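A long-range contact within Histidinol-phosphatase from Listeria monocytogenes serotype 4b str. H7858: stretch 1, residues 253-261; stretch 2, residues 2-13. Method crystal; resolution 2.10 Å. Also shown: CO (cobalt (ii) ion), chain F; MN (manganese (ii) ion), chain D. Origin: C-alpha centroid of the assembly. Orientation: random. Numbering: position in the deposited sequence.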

ATOM      1  N   PHE A 253      -3.355  13.653  -3.430  1.00 26.01           N
ATOM      2  CA  PHE A 253      -3.570  12.229  -3.786  1.00 28.22           C
ATOM      3  C   PHE A 253      -2.757  11.919  -5.037  1.00 27.89           C
ATOM      4  O   PHE A 253      -2.679  12.758  -5.904  1.00 28.17           O
ATOM      5  CB  PHE A 253      -5.055  11.953  -4.031  1.00 26.13           C
ATOM      6  CG  PHE A 253      -5.869  11.786  -2.777  1.00 27.74           C
ATOM      7  CD1 PHE A 253      -5.846  10.585  -2.078  1.00 29.70           C
ATOM      8  CD2 PHE A 253      -6.637  12.832  -2.288  1.00 29.63           C
ATOM      9  CE1 PHE A 253      -6.596  10.440  -0.926  1.00 28.13           C
ATOM     10  CE2 PHE A 253      -7.401  12.675  -1.150  1.00 31.30           C
ATOM     11  CZ  PHE A 253      -7.382  11.477  -0.472  1.00 31.73           C
ATOM     12  N   VAL A 254      -2.158  10.733  -5.076  1.00 27.78           N
ATOM     13  CA  VAL A 254      -1.580  10.139  -6.306  1.00 25.55           C
ATOM     14  C   VAL A 254      -2.350   8.848  -6.593  1.00 22.31           C
ATOM     15  O   VAL A 254      -2.371   7.967  -5.713  1.00 20.55           O
ATOM     16  CB  VAL A 254      -0.075   9.870  -6.132  1.00 23.52           C
ATOM     17  CG1 VAL A 254       0.539   9.325  -7.415  1.00 23.44           C
ATOM     18  CG2 VAL A 254       0.662  11.109  -5.634  1.00 27.58           C
ATOM     19  N   TYR A 255      -2.958   8.763  -7.771  1.00 21.91           N
ATOM     20  CA  TYR A 255      -3.591   7.526  -8.299  1.00 22.28           C
ATOM     21  C   TYR A 255      -2.610   6.367  -8.167  1.00 21.31           C
ATOM     22  O   TYR A 255      -1.457   6.532  -8.566  1.00 23.50           O
ATOM     23  CB  TYR A 255      -3.985   7.676  -9.761  1.00 23.21           C
ATOM     24  CG  TYR A 255      -4.316   6.370 -10.452  1.00 23.68           C
ATOM     25  CD1 TYR A 255      -5.529   5.735 -10.242  1.00 22.80           C
ATOM     26  CD2 TYR A 255      -3.413   5.760 -11.311  1.00 21.79           C
ATOM     27  CE1 TYR A 255      -5.845   4.547 -10.885  1.00 23.98           C
ATOM     28  CE2 TYR A 255      -3.714   4.580 -11.978  1.00 23.42           C
ATOM     29  CZ  TYR A 255      -4.950   3.979 -11.775  1.00 23.05           C
ATOM     30  OH  TYR A 255      -5.259   2.810 -12.401  1.00 23.72           O
ATOM     31  N   GLY A 256      -3.069   5.251  -7.620  1.00 20.99           N
ATOM     32  CA  GLY A 256      -2.309   3.990  -7.513  1.00 22.36           C
ATOM     33  C   GLY A 256      -3.181   2.821  -7.939  1.00 23.67           C
ATOM     34  O   GLY A 256      -4.194   2.581  -7.244  1.00 23.13           O
ATOM     35  N   SER A 257      -2.821   2.148  -9.042  1.00 23.62           N
ATOM     36  CA  SER A 257      -3.509   0.941  -9.572  1.00 22.43           C
ATOM     37  C   SER A 257      -3.228  -0.264  -8.668  1.00 22.90           C
ATOM     38  O   SER A 257      -4.009  -1.215  -8.685  1.00 20.51           O
ATOM     39  CB  SER A 257      -3.049   0.645 -10.986  1.00 24.71           C
ATOM     40  OG  SER A 257      -1.647   0.332 -11.025  1.00 23.74           O
ATOM     41  N   ASP A 258      -2.119  -0.244  -7.938  1.00 21.15           N
ATOM     42  CA  ASP A 258      -1.594  -1.436  -7.224  1.00 22.83           C
ATOM     43  C   ASP A 258      -1.468  -2.614  -8.209  1.00 22.56           C
ATOM     44  O   ASP A 258      -1.800  -3.749  -7.826  1.00 23.02           O
ATOM     45  CB  ASP A 258      -2.468  -1.773  -6.021  1.00 21.50           C
ATOM     46  CG  ASP A 258      -1.655  -2.163  -4.806  1.00 22.81           C
ATOM     47  OD1 ASP A 258      -0.533  -2.652  -4.995  1.00 20.60           O
ATOM     48  OD2 ASP A 258      -2.134  -1.926  -3.688  1.00 25.74           O
ATOM     49  N   SER A 259      -1.029  -2.357  -9.438  1.00 22.70           N
ATOM     50  CA  SER A 259      -0.995  -3.364 -10.534  1.00 25.08           C
ATOM     51  C   SER A 259      -0.011  -4.489 -10.184  1.00 24.54           C
ATOM     52  O   SER A 259       1.143  -4.174  -9.813  1.00 21.00           O
ATOM     53  CB  SER A 259      -0.664  -2.705 -11.845  1.00 26.33           C
ATOM     54  OG  SER A 259      -1.771  -1.939 -12.312  1.00 27.45           O
ATOM     55  N   HIS A 260      -0.451  -5.744 -10.283  1.00 22.52           N
ATOM     56  CA  HIS A 260       0.389  -6.954 -10.110  1.00 25.93           C
ATOM     57  C   HIS A 260       0.530  -7.688 -11.451  1.00 29.77           C
ATOM     58  O   HIS A 260       1.150  -8.795 -11.479  1.00 32.43           O
ATOM     59  CB  HIS A 260      -0.196  -7.805  -8.988  1.00 26.41           C
ATOM     60  CG  HIS A 260       0.124  -7.238  -7.651  1.00 28.51           C
ATOM     61  ND1 HIS A 260      -0.456  -6.090  -7.169  1.00 29.08           N
ATOM     62  CD2 HIS A 260       0.984  -7.648  -6.694  1.00 29.99           C
ATOM     63  CE1 HIS A 260       0.008  -5.826  -5.968  1.00 28.77           C
ATOM     64  NE2 HIS A 260       0.898  -6.747  -5.652  1.00 29.06           N
ATOM     65  N   GLY A 261       0.035  -7.067 -12.522  1.00 28.03           N
ATOM     66  CA  GLY A 261       0.082  -7.606 -13.885  1.00 29.96           C
ATOM     67  C   GLY A 261      -0.450  -6.604 -14.891  1.00 30.42           C
ATOM     68  O   GLY A 261      -0.969  -5.552 -14.475  1.00 26.15           O
TER
HETATM   69 CO    CO F 303       1.012  -2.586  -3.402  1.00 22.38          CO
HETATM   70 MN    MN D 301       1.535  -7.038  -3.600  0.83 27.66          MN
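Stretch 2, residues 2-13: KRDGHTHTEFCP

How does stretch 2 lie on the strand that opens stretch 1? Its strand, beginning at Arg3, runs at 65° to the N-to-C direction of strand 253-256, with the axes 4.6 Å apart at closest. Val254 points toward it: CG1 lies 3.7 Å from Arg3 NE, over one face of the guanidinium, and 3.8 Å from Gly5 CA. Next, Tyr255 O accepts a hydrogen bond from Gly5 N at 2.8 Å, while Arg3 O meets the tyrosine ring edge, 3.4 Å from Tyr255 CD2.

Why do the two backbones come so close at Gly256? Its CA is 3.7 Å from His6 CB, and a CB on Gly256 would clash there.

What fastens the loop that follows? The Asp4 carboxylate takes two hydrogen bonds from Ser257, N to OD1 at 3.1 Å and OG to OD2 at a very short 2.5 Å. Asp258 N reaches His6 O at 2.8 Å, a weak bond, and cobalt binds His6 NE2, His8 NE2 and Asp258 OD1.

How does the contact end? Ser259 bridges Thr7, CA to CA 4.7 Å, and Ser259 O accepts a hydrogen bond from His8 N at 2.8 Å. The His260 ring then forms an offset stack on that of His8, centroids 4.2 Å apart and planes at 25°, with Cys12 SG at its edge, 3.7 Å from His260 CD2.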

ATOM      1  N   LYS A   2      -0.849  12.366 -16.203  1.00 41.95           N
ATOM      2  CA  LYS A   2      -1.416  11.057 -15.943  1.00 38.00           C
ATOM      3  C   LYS A   2      -0.373  10.155 -15.278  1.00 33.20           C
ATOM      4  O   LYS A   2       0.508   9.624 -15.960  1.00 30.08           O
ATOM      5  CB  LYS A   2      -1.986  10.466 -17.230  1.00 39.84           C
ATOM      6  CG  LYS A   2      -2.889   9.277 -16.985  1.00 41.14           C
ATOM      7  CD  LYS A   2      -3.851   8.958 -18.119  1.00 42.55           C
ATOM      8  CE  LYS A   2      -4.416   7.568 -17.924  1.00 42.62           C
ATOM      9  NZ  LYS A   2      -5.437   7.233 -18.939  1.00 43.59           N
ATOM     10  N   ARG A   3      -0.523   9.943 -13.977  1.00 29.12           N
ATOM     11  CA  ARG A   3       0.511   9.321 -13.131  1.00 25.54           C
ATOM     12  C   ARG A   3      -0.078   8.110 -12.404  1.00 25.46           C
ATOM     13  O   ARG A   3      -1.172   8.234 -11.810  1.00 25.50           O
ATOM     14  CB  ARG A   3       1.019  10.372 -12.147  1.00 25.55           C
ATOM     15  CG  ARG A   3       2.023   9.838 -11.148  1.00 26.09           C
ATOM     16  CD  ARG A   3       2.619  10.935 -10.282  1.00 28.11           C
ATOM     17  NE  ARG A   3       3.530  10.313  -9.327  1.00 26.94           N
ATOM     18  CZ  ARG A   3       3.932  10.861  -8.186  1.00 28.92           C
ATOM     19  NH1 ARG A   3       3.535  12.077  -7.844  1.00 28.29           N
ATOM     20  NH2 ARG A   3       4.743  10.185  -7.388  1.00 30.44           N
ATOM     21  N   ASP A   4       0.656   7.001 -12.402  1.00 23.37           N
ATOM     22  CA  ASP A   4       0.391   5.845 -11.513  1.00 24.11           C
ATOM     23  C   ASP A   4       1.524   5.812 -10.483  1.00 25.01           C
ATOM     24  O   ASP A   4       2.702   5.690 -10.879  1.00 25.33           O
ATOM     25  CB  ASP A   4       0.205   4.556 -12.322  1.00 23.49           C
ATOM     26  CG  ASP A   4      -0.288   3.373 -11.494  1.00 23.27           C
ATOM     27  OD1 ASP A   4      -0.271   3.465 -10.223  1.00 21.67           O
ATOM     28  OD2 ASP A   4      -0.674   2.338 -12.117  1.00 23.04           O
ATOM     29  N   GLY A   5       1.176   5.945  -9.205  1.00 22.52           N
ATOM     30  CA  GLY A   5       2.156   5.994  -8.112  1.00 22.26           C
ATOM     31  C   GLY A   5       2.337   4.652  -7.438  1.00 21.57           C
ATOM     32  O   GLY A   5       3.072   4.623  -6.428  1.00 25.44           O
ATOM     33  N   HIS A   6       1.741   3.561  -7.940  1.00 21.70           N
ATOM     34  CA  HIS A   6       1.743   2.276  -7.185  1.00 21.23           C
ATOM     35  C   HIS A   6       1.623   1.059  -8.120  1.00 22.41           C
ATOM     36  O   HIS A   6       0.487   0.634  -8.442  1.00 22.06           O
ATOM     37  CB  HIS A   6       0.662   2.355  -6.103  1.00 22.20           C
ATOM     38  CG  HIS A   6       0.753   1.298  -5.056  1.00 22.79           C
ATOM     39  ND1 HIS A   6       0.144   1.447  -3.826  1.00 23.54           N
ATOM     40  CD2 HIS A   6       1.316   0.074  -5.059  1.00 21.38           C
ATOM     41  CE1 HIS A   6       0.344   0.357  -3.111  1.00 25.56           C
ATOM     42  NE2 HIS A   6       1.063  -0.502  -3.842  1.00 24.13           N
ATOM     43  N   THR A   7       2.757   0.465  -8.499  1.00 21.17           N
ATOM     44  CA  THR A   7       2.787  -0.770  -9.334  1.00 21.93           C
ATOM     45  C   THR A   7       3.836  -1.747  -8.808  1.00 21.99           C
ATOM     46  O   THR A   7       4.807  -1.313  -8.125  1.00 23.43           O
ATOM     47  CB  THR A   7       3.053  -0.461 -10.812  1.00 24.50           C
ATOM     48  OG1 THR A   7       4.432  -0.108 -10.974  1.00 21.77           O
ATOM     49  CG2 THR A   7       2.151   0.639 -11.318  1.00 24.44           C
ATOM     50  N   HIS A   8       3.646  -3.004  -9.175  1.00 22.45           N
ATOM     51  CA  HIS A   8       4.479  -4.168  -8.789  1.00 22.11           C
ATOM     52  C   HIS A   8       5.019  -4.833 -10.057  1.00 23.81           C
ATOM     53  O   HIS A   8       4.676  -4.376 -11.169  1.00 21.13           O
ATOM     54  CB  HIS A   8       3.651  -5.083  -7.869  1.00 21.83           C
ATOM     55  CG  HIS A   8       3.311  -4.414  -6.578  1.00 22.31           C
ATOM     56  ND1 HIS A   8       4.208  -4.354  -5.525  1.00 22.44           N
ATOM     57  CD2 HIS A   8       2.229  -3.707  -6.188  1.00 23.81           C
ATOM     58  CE1 HIS A   8       3.658  -3.686  -4.522  1.00 23.03           C
ATOM     59  NE2 HIS A   8       2.459  -3.245  -4.922  1.00 20.98           N
ATOM     60  N   THR A   9       5.819  -5.890  -9.890  1.00 24.16           N
ATOM     61  CA  THR A   9       6.669  -6.478 -10.947  1.00 24.30           C
ATOM     62  C   THR A   9       6.725  -7.994 -10.794  1.00 24.45           C
ATOM     63  O   THR A   9       6.092  -8.532  -9.854  1.00 24.08           O
ATOM     64  CB  THR A   9       8.093  -5.909 -10.848  1.00 27.11           C
ATOM     65  OG1 THR A   9       8.740  -6.420  -9.675  1.00 28.09           O
ATOM     66  CG2 THR A   9       8.109  -4.401 -10.795  1.00 27.20           C
ATOM     67  N   GLU A  10       7.507  -8.647 -11.657  1.00 27.35           N
ATOM     68  CA  GLU A  10       7.823 -10.098 -11.563  1.00 30.53           C
ATOM     69  C   GLU A  10       8.607 -10.384 -10.271  1.00 30.35           C
ATOM     70  O   GLU A  10       8.681 -11.557  -9.906  1.00 32.30           O
ATOM     71  CB  GLU A  10       8.563 -10.603 -12.810  1.00 32.20           C
ATOM     72  CG  GLU A  10       9.975 -10.036 -13.009  1.00 32.56           C
ATOM     73  CD  GLU A  10      10.084  -8.666 -13.694  1.00 32.12           C
ATOM     74  OE1 GLU A  10       9.057  -7.929 -13.808  1.00 31.25           O
ATOM     75  OE2 GLU A  10      11.206  -8.304 -14.071  1.00 30.87           O
ATOM     76  N   PHE A  11       9.142  -9.379  -9.572  1.00 30.20           N
ATOM     77  CA  PHE A  11       9.884  -9.583  -8.292  1.00 30.98           C
ATOM     78  C   PHE A  11       8.909  -9.782  -7.121  1.00 34.45           C
ATOM     79  O   PHE A  11       9.344 -10.064  -6.008  1.00 43.23           O
ATOM     80  CB  PHE A  11      10.887  -8.449  -8.060  1.00 31.29           C
ATOM     81  CG  PHE A  11      12.127  -8.590  -8.908  1.00 33.41           C
ATOM     82  CD1 PHE A  11      12.183  -8.063 -10.192  1.00 34.70           C
ATOM     83  CD2 PHE A  11      13.235  -9.277  -8.440  1.00 35.07           C
ATOM     84  CE1 PHE A  11      13.317  -8.211 -10.975  1.00 33.50           C
ATOM     85  CE2 PHE A  11      14.361  -9.441  -9.231  1.00 34.08           C
ATOM     86  CZ  PHE A  11      14.406  -8.897 -10.491  1.00 34.07           C
ATOM     87  N   CYS A  12       7.609  -9.636  -7.362  1.00 33.94           N
ATOM     88  CA  CYS A  12       6.558  -9.845  -6.341  1.00 33.18           C
ATOM     89  C   CYS A  12       6.163 -11.322  -6.339  1.00 31.95           C
ATOM     90  O   CYS A  12       5.540 -11.780  -7.293  1.00 34.12           O
ATOM     91  CB  CYS A  12       5.338  -8.981  -6.632  1.00 31.00           C
ATOM     92  SG  CYS A  12       4.074  -9.175  -5.362  1.00 34.42           S
ATOM     93  N   PRO A  13       6.460 -12.105  -5.281  1.00 30.67           N
ATOM     94  CA  PRO A  13       6.161 -13.542  -5.287  1.00 34.69           C
ATOM     95  C   PRO A  13       4.650 -13.860  -5.373  1.00 33.68           C
ATOM     96  O   PRO A  13       4.324 -14.892  -5.876  1.00 36.24           O
ATOM     97  CB  PRO A  13       6.776 -14.091  -3.976  1.00 34.61           C
ATOM     98  CG  PRO A  13       7.681 -12.965  -3.470  1.00 33.21           C
ATOM     99  CD  PRO A  13       7.087 -11.674  -4.018  1.00 34.14           C
TER
HETATM  100  O   HOH W   1      -2.354  10.788  -9.952  1.00 30.49           O
HETATM  101  O   HOH W   2       3.321  -8.174  -9.550  1.00 23.91           O
HETATM  102  O   HOH W   3      -0.428  -2.434  -1.738  1.00 18.48           O